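Long-range contact in response regulator (Caulobacter vibrioides, PDB 3N0R), which probably acts as an anti-anti-sigma regulator of the stress response, coupling a two-component receiver domain to a sigma-factor-like domain: residues 190-202 and 215-228. The protein carries 1 engineered substitution. Numbering follows the deposited sequence.
Sequences IAATRGEALEAVT and LADGSSGIDAVKDI
Arg194 and Leu198, one turn apart on the helix of 194-203, sit over Gly221 and Val225, the two segments running in the same direction with CA atoms 5.2 Å apart at Arg194-Gly221 and 5.7 Å at Leu198-Val225. Near the start of that helix the Arg194 chain runs across the loop, its CG against Ser220 O and its guanidinium laid with one face on Ser219 CB. A bend at chi3 (-66°) turns the group toward Asp217, where NH2 makes a stretched salt bridge to OD2 (3.3 Å), guanidinium and carboxylate planes 47° apart. Asp217 is itself steadied by its other oxygen: OD1 takes Ser219 N in an Asx turn and Ser219 OG through the syn lone pair (2.7 Å). One water accepts from Arg194 N and donates to Asp217 OD2; another donates to Arg194 O and Gly221 O and accepts from Ala224 N, stitching the two backbones together. Further along, the contact turns apolar. Val225 CG1 wedges against Leu198 CA (3.6 Å) and Val201 CG2 (3.7 Å), while Leu198 crosses Ile228 at about a right angle, CD1 on CD1. Val201 also slides past Ile228, CG1 to CG2, and touches Leu164 of the sheet beneath. Leu215 CD1 packs under the helix start, close to Ala192 O. In this receiver-domain fold, helix 194-203 is thus joined to the start of helix 226-231 and the loop after strand 208-212, whose last residue, Asp212, is the predicted phosphorylation site; the apolar cluster secures one end, while the long salt bridge and waters probably hold the loop less rigidly.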
loop_
_atom_site.group_PDB
_atom_site.type_symbol
_atom_site.label_atom_id
_atom_site.label_comp_id
_atom_site.label_asym_id
_atom_site.label_seq_id
_atom_site.Cartn_x
_atom_site.Cartn_y
_atom_site.Cartn_z
ATOM N N ILE A 190 -10.988 -0.024 -20.672
ATOM C CA ILE A 190 -10.945 1.204 -19.895
ATOM C C ILE A 190 -12.337 1.802 -19.976
ATOM O O ILE A 190 -12.792 2.194 -21.053
ATOM C CB ILE A 190 -9.914 2.217 -20.429
ATOM C CG1 ILE A 190 -8.517 1.585 -20.506
ATOM C CG2 ILE A 190 -9.936 3.481 -19.568
ATOM C CD1 ILE A 190 -7.464 2.515 -21.053
ATOM N N ALA A 191 -13.015 1.851 -18.837
ATOM C CA ALA A 191 -14.384 2.337 -18.756
ATOM C C ALA A 191 -14.398 3.752 -18.206
ATOM O O ALA A 191 -13.720 4.035 -17.214
ATOM C CB ALA A 191 -15.188 1.427 -17.850
ATOM N N ALA A 192 -15.176 4.630 -18.836
ATOM C CA ALA A 192 -15.264 6.026 -18.414
ATOM C C ALA A 192 -16.441 6.283 -17.483
ATOM O O ALA A 192 -16.527 7.342 -16.870
ATOM C CB ALA A 192 -15.349 6.951 -19.625
ATOM N N THR A 193 -17.362 5.331 -17.403
ATOM C CA THR A 193 -18.556 5.477 -16.576
ATOM C C THR A 193 -18.831 4.184 -15.826
ATOM O O THR A 193 -18.280 3.135 -16.154
ATOM C CB THR A 193 -19.806 5.797 -17.421
ATOM O OG1 THR A 193 -20.169 4.643 -18.189
ATOM C CG2 THR A 193 -19.555 6.979 -18.356
ATOM N N ARG A 194 -19.708 4.257 -14.828
ATOM C CA ARG A 194 -20.102 3.069 -14.087
ATOM C C ARG A 194 -20.718 2.022 -15.008
ATOM O O ARG A 194 -20.470 0.829 -14.847
ATOM C CB ARG A 194 -21.090 3.432 -12.979
ATOM C CG ARG A 194 -20.455 4.063 -11.756
ATOM C CD ARG A 194 -21.534 4.507 -10.784
ATOM N NE ARG A 194 -22.336 5.587 -11.351
ATOM C CZ ARG A 194 -23.612 5.815 -11.054
ATOM N NH1 ARG A 194 -24.247 5.031 -10.195
ATOM N NH2 ARG A 194 -24.255 6.827 -11.621
ATOM N N GLY A 195 -21.521 2.480 -15.967
ATOM C CA GLY A 195 -22.203 1.606 -16.903
ATOM C C GLY A 195 -21.245 0.913 -17.848
ATOM O O GLY A 195 -21.394 -0.282 -18.130
ATOM N N GLU A 196 -20.251 1.650 -18.338
ATOM C CA GLU A 196 -19.227 1.044 -19.185
ATOM C C GLU A 196 -18.454 -0.019 -18.419
ATOM O O GLU A 196 -18.106 -1.061 -18.977
ATOM C CB GLU A 196 -18.288 2.107 -19.767
ATOM C CG GLU A 196 -19.015 3.038 -20.734
ATOM C CD GLU A 196 -18.126 4.099 -21.339
ATOM O OE1 GLU A 196 -16.914 4.124 -21.042
ATOM O OE2 GLU A 196 -18.653 4.918 -22.118
ATOM N N ALA A 197 -18.200 0.231 -17.138
ATOM C CA ALA A 197 -17.507 -0.757 -16.310
ATOM C C ALA A 197 -18.343 -2.023 -16.168
ATOM O O ALA A 197 -17.827 -3.134 -16.251
ATOM C CB ALA A 197 -17.171 -0.181 -14.940
ATOM N N LEU A 198 -19.644 -1.866 -15.960
ATOM C CA LEU A 198 -20.504 -3.036 -15.864
ATOM C C LEU A 198 -20.569 -3.817 -17.179
ATOM O O LEU A 198 -20.543 -5.045 -17.185
ATOM C CB LEU A 198 -21.892 -2.628 -15.404
ATOM C CG LEU A 198 -22.864 -3.787 -15.220
ATOM C CD1 LEU A 198 -22.324 -4.877 -14.291
ATOM C CD2 LEU A 198 -24.186 -3.246 -14.701
ATOM N N GLU A 199 -20.626 -3.104 -18.298
ATOM C CA GLU A 199 -20.572 -3.761 -19.595
ATOM C C GLU A 199 -19.286 -4.579 -19.747
ATOM O O GLU A 199 -19.314 -5.729 -20.197
ATOM C CB GLU A 199 -20.665 -2.717 -20.699
ATOM C CG GLU A 199 -20.825 -3.297 -22.079
ATOM C CD GLU A 199 -21.144 -2.233 -23.111
ATOM O OE1 GLU A 199 -20.880 -1.037 -22.839
ATOM O OE2 GLU A 199 -21.669 -2.586 -24.189
ATOM N N ALA A 200 -18.162 -3.984 -19.365
ATOM C CA ALA A 200 -16.882 -4.685 -19.452
ATOM C C ALA A 200 -16.851 -5.958 -18.605
ATOM O O ALA A 200 -16.421 -7.019 -19.071
ATOM C CB ALA A 200 -15.743 -3.763 -19.060
ATOM N N VAL A 201 -17.293 -5.853 -17.356
ATOM C CA VAL A 201 -17.249 -6.996 -16.448
ATOM C C VAL A 201 -18.227 -8.087 -16.890
ATOM O O VAL A 201 -17.954 -9.267 -16.732
ATOM C CB VAL A 201 -17.511 -6.576 -14.983
ATOM C CG1 VAL A 201 -17.654 -7.797 -14.105
ATOM C CG2 VAL A 201 -16.373 -5.699 -14.470
ATOM N N THR A 202 -19.350 -7.688 -17.471
ATOM C CA THR A 202 -20.314 -8.645 -17.995
ATOM C C THR A 202 -19.709 -9.483 -19.126
ATOM O O THR A 202 -20.011 -10.669 -19.269
ATOM C CB THR A 202 -21.587 -7.927 -18.451
ATOM O OG1 THR A 202 -22.152 -7.231 -17.332
ATOM C CG2 THR A 202 -22.610 -8.911 -18.987
ATOM N N LEU A 215 -15.728 9.784 -10.447
ATOM C CA LEU A 215 -15.865 10.122 -11.853
ATOM C C LEU A 215 -16.467 11.520 -12.021
ATOM O O LEU A 215 -16.645 12.255 -11.047
ATOM C CB LEU A 215 -16.722 9.075 -12.566
ATOM C CG LEU A 215 -16.213 7.631 -12.475
ATOM C CD1 LEU A 215 -17.185 6.658 -13.131
ATOM C CD2 LEU A 215 -14.822 7.504 -13.095
ATOM N N ALA A 216 -16.785 11.875 -13.262
ATOM C CA ALA A 216 -17.283 13.208 -13.592
ATOM C C ALA A 216 -18.642 13.509 -12.964
ATOM O O ALA A 216 -18.942 14.658 -12.631
ATOM C CB ALA A 216 -17.348 13.383 -15.106
ATOM N N ASP A 217 -19.468 12.478 -12.808
ATOM C CA ASP A 217 -20.797 12.649 -12.229
ATOM C C ASP A 217 -20.746 12.677 -10.702
ATOM O O ASP A 217 -21.776 12.801 -10.040
ATOM C CB ASP A 217 -21.743 11.542 -12.708
ATOM C CG ASP A 217 -21.309 10.161 -12.247
ATOM O OD1 ASP A 217 -20.171 10.029 -11.753
ATOM O OD2 ASP A 217 -22.104 9.206 -12.387
ATOM N N GLY A 218 -19.540 12.568 -10.152
ATOM C CA GLY A 218 -19.357 12.550 -8.713
ATOM C C GLY A 218 -19.471 11.154 -8.130
ATOM O O GLY A 218 -19.264 10.956 -6.934
ATOM N N SER A 219 -19.791 10.179 -8.978
ATOM C CA SER A 219 -19.997 8.810 -8.515
ATOM C C SER A 219 -18.681 8.051 -8.399
ATOM O O SER A 219 -17.676 8.433 -8.995
ATOM C CB SER A 219 -20.937 8.054 -9.457
ATOM O OG SER A 219 -20.253 7.632 -10.625
ATOM N N SER A 220 -18.705 6.972 -7.624
ATOM C CA SER A 220 -17.565 6.079 -7.494
ATOM C C SER A 220 -17.594 5.087 -8.652
ATOM O O SER A 220 -18.594 4.401 -8.863
ATOM C CB SER A 220 -17.642 5.334 -6.158
ATOM O OG SER A 220 -16.479 4.556 -5.926
ATOM N N GLY A 221 -16.499 5.016 -9.401
ATOM C CA GLY A 221 -16.435 4.192 -10.595
ATOM C C GLY A 221 -16.731 2.723 -10.360
ATOM O O GLY A 221 -17.211 2.034 -11.255
ATOM N N ILE A 222 -16.458 2.247 -9.152
ATOM C CA ILE A 222 -16.570 0.828 -8.846
ATOM C C ILE A 222 -18.002 0.387 -8.525
ATOM O O ILE A 222 -18.296 -0.810 -8.502
ATOM C CB ILE A 222 -15.649 0.465 -7.653
ATOM C CG1 ILE A 222 -15.265 -1.019 -7.676
ATOM C CG2 ILE A 222 -16.288 0.879 -6.326
ATOM C CD1 ILE A 222 -14.352 -1.400 -8.824
ATOM N N ASP A 223 -18.896 1.347 -8.302
ATOM C CA ASP A 223 -20.184 1.043 -7.668
ATOM C C ASP A 223 -21.023 -0.054 -8.323
ATOM O O ASP A 223 -21.627 -0.869 -7.624
ATOM C CB ASP A 223 -21.032 2.310 -7.494
ATOM C CG ASP A 223 -20.660 3.093 -6.248
ATOM O OD1 ASP A 223 -19.870 2.568 -5.434
ATOM O OD2 ASP A 223 -21.172 4.221 -6.075
ATOM N N ALA A 224 -21.087 -0.072 -9.650
ATOM C CA ALA A 224 -21.960 -1.020 -10.335
ATOM C C ALA A 224 -21.326 -2.393 -10.509
ATOM O O ALA A 224 -21.995 -3.335 -10.934
ATOM C CB ALA A 224 -22.416 -0.463 -11.681
ATOM N N VAL A 225 -20.043 -2.515 -10.177
ATOM C CA VAL A 225 -19.371 -3.803 -10.315
ATOM C C VAL A 225 -18.840 -4.349 -8.982
ATOM O O VAL A 225 -18.329 -5.469 -8.919
ATOM C CB VAL A 225 -18.235 -3.752 -11.370
ATOM C CG1 VAL A 225 -18.813 -3.488 -12.756
ATOM C CG2 VAL A 225 -17.179 -2.711 -10.997
ATOM N N LYS A 226 -18.986 -3.563 -7.920
ATOM C CA LYS A 226 -18.429 -3.914 -6.617
ATOM C C LYS A 226 -18.887 -5.289 -6.135
ATOM O O LYS A 226 -18.083 -6.073 -5.633
ATOM C CB LYS A 226 -18.786 -2.836 -5.592
ATOM C CG LYS A 226 -18.266 -3.085 -4.188
ATOM C CD LYS A 226 -18.595 -1.904 -3.282
ATOM C CE LYS A 226 -20.073 -1.549 -3.352
ATOM N NZ LYS A 226 -20.396 -0.340 -2.539
ATOM N N ASP A 227 -20.173 -5.589 -6.303
ATOM C CA ASP A 227 -20.723 -6.857 -5.827
ATOM C C ASP A 227 -20.174 -8.057 -6.599
ATOM O O ASP A 227 -19.749 -9.052 -6.001
ATOM C CB ASP A 227 -22.255 -6.846 -5.889
ATOM C CG ASP A 227 -22.875 -5.877 -4.898
ATOM O OD1 ASP A 227 -22.151 -5.387 -4.003
ATOM O OD2 ASP A 227 -24.094 -5.618 -5.006
ATOM N N ILE A 228 -20.186 -7.953 -7.926
ATOM C CA ILE A 228 -19.679 -9.004 -8.803
ATOM C C ILE A 228 -18.206 -9.277 -8.518
ATOM O O ILE A 228 -17.789 -10.428 -8.402
ATOM C CB ILE A 228 -19.842 -8.627 -10.296
ATOM C CG1 ILE A 228 -21.321 -8.499 -10.668
ATOM C CG2 ILE A 228 -19.168 -9.660 -11.190
ATOM C CD1 ILE A 228 -21.547 -7.776 -11.983
HETATM O O HOH W 1 -19.307 0.379 -11.871
HETATM O O HOH W 2 -21.000 6.760 -14.132
#